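Local coordinates for putative oxidoreductase (Mycobacterium avium, PDB 3QHA) that probably catalyses NAD(P)-dependent oxidation or reduction of a hydroxy acid, as a Rossmann-fold member of the 3-hydroxyisobutyrate dehydrogenase family, at the interface of chains A and B. Numbering follows the deposited sequence. Chains: chain A/B, Putative oxidoreductase.

The interface of chains A and B. Residues chain A 198-199, 202, 212, 216; chain B 183-184, 230.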
# COMPACT_ATOMS: atom_id res chain seq x y z
N ALA A 198 0.29 2.52 13.44
CA ALA A 198 -0.94 1.72 13.53
C ALA A 198 -0.76 0.51 14.45
O ALA A 198 -1.68 0.14 15.20
CB ALA A 198 -1.40 1.27 12.15
N MET A 199 0.43 -0.09 14.41
CA MET A 199 0.76 -1.25 15.23
C MET A 199 0.88 -0.88 16.71
O MET A 199 0.47 -1.65 17.59
CB MET A 199 2.07 -1.89 14.75
CG MET A 199 2.00 -2.53 13.36
SD MET A 199 3.62 -2.86 12.63
CE MET A 199 4.21 -4.20 13.66
N ALA A 202 -2.76 -0.49 17.86
CA ALA A 202 -3.34 -1.82 17.97
C ALA A 202 -2.90 -2.55 19.24
O ALA A 202 -3.72 -3.14 19.94
CB ALA A 202 -2.98 -2.64 16.74
N LEU A 212 -3.84 -7.98 12.20
CA LEU A 212 -3.99 -6.67 11.56
C LEU A 212 -3.17 -6.62 10.27
O LEU A 212 -3.68 -6.22 9.23
CB LEU A 212 -3.54 -5.55 12.51
CG LEU A 212 -3.51 -4.11 11.97
CD1 LEU A 212 -4.89 -3.65 11.52
CD2 LEU A 212 -2.95 -3.17 13.01
N VAL A 216 -4.45 -5.83 6.40
CA VAL A 216 -3.87 -4.75 5.60
C VAL A 216 -3.35 -5.25 4.25
O VAL A 216 -3.69 -4.70 3.20
CB VAL A 216 -2.71 -4.05 6.35
CG1 VAL A 216 -1.94 -3.12 5.42
CG2 VAL A 216 -3.24 -3.29 7.57
N ALA B 183 -7.48 1.13 13.65
CA ALA B 183 -6.04 1.04 13.40
C ALA B 183 -5.79 0.85 11.90
O ALA B 183 -4.91 1.50 11.33
CB ALA B 183 -5.43 -0.11 14.19
N ARG B 184 -6.57 -0.02 11.27
CA ARG B 184 -6.39 -0.32 9.86
C ARG B 184 -6.64 0.92 8.99
O ARG B 184 -5.86 1.22 8.09
CB ARG B 184 -7.31 -1.47 9.43
CG ARG B 184 -6.99 -2.04 8.06
CD ARG B 184 -7.64 -1.26 6.92
NE ARG B 184 -7.13 -1.71 5.63
CZ ARG B 184 -6.00 -1.30 5.06
NH1 ARG B 184 -5.20 -0.42 5.65
NH2 ARG B 184 -5.66 -1.80 3.88
N MET B 230 4.38 -5.00 8.55
CA MET B 230 3.57 -5.36 9.72
C MET B 230 3.65 -6.86 9.96
O MET B 230 2.68 -7.60 9.77
CB MET B 230 2.12 -4.90 9.54
CG MET B 230 1.98 -3.43 9.15
SD MET B 230 0.29 -2.92 8.80
CE MET B 230 -0.35 -2.70 10.46
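B:Met230 packs against A:Met199, A:Leu212 and A:Val216. A:Met199 belongs to helix 176-204, the other two to helix 209-223. B:Met230 itself sits in a loop just past the 3-10 helix 226-229.

Followed outward, its CB and CG run past the sulfur of A:Met199, with B:Met230 CG 3.9 Å from A:Met199 SD. The next atom, B:Met230 SD, turns to A:Val216 and lies 3.8 Å from the A:Val216 CG2 methyl. The two side chains cross there at about a right angle. The chain is extended through chi2 (175°) and bends at chi3 (80°). This bend carries the CE methyl between the two helices of chain A. There B:Met230 CE is 3.7 Å from the A:Leu212 CD2 methyl and also touches CG of A:Met199. The contact is thus made along the whole thioether chain, not by its end alone.

A:Leu212 divides its methyls between two partners. CD2 faces B:Met230 and more distantly B:Ala183 CB. A:Leu212 CD1 rests 3.9 Å from B:Arg184 CB. With chi1 at -168°, B:Arg184 CG swings away from its own backbone N, and a bend at chi2 leads the chain on past A:Val216 CG2. Its guanidinium then lies with one face over A:Val216 CA, near the rim of the plane. B:Arg184 NH2 is 3.6 Å from A:Val216 O, too long to count as a hydrogen bond.

Beside this, small residues line the place where the helices approach. A:Ala198 CB is 3.6 Å from the backbone O of B:Ala183, while B:Ala183 CB lies near A:Ala198 O.

The patch is a mainly apolar helix-and-loop contact, repeated by the two-fold axis with the chains exchanged. It joins the all-helical C-terminal regions of the two subunits. Such pairing is consistent with the dimers common in this dehydrogenase family, and the contact likely helps hold the dimer together.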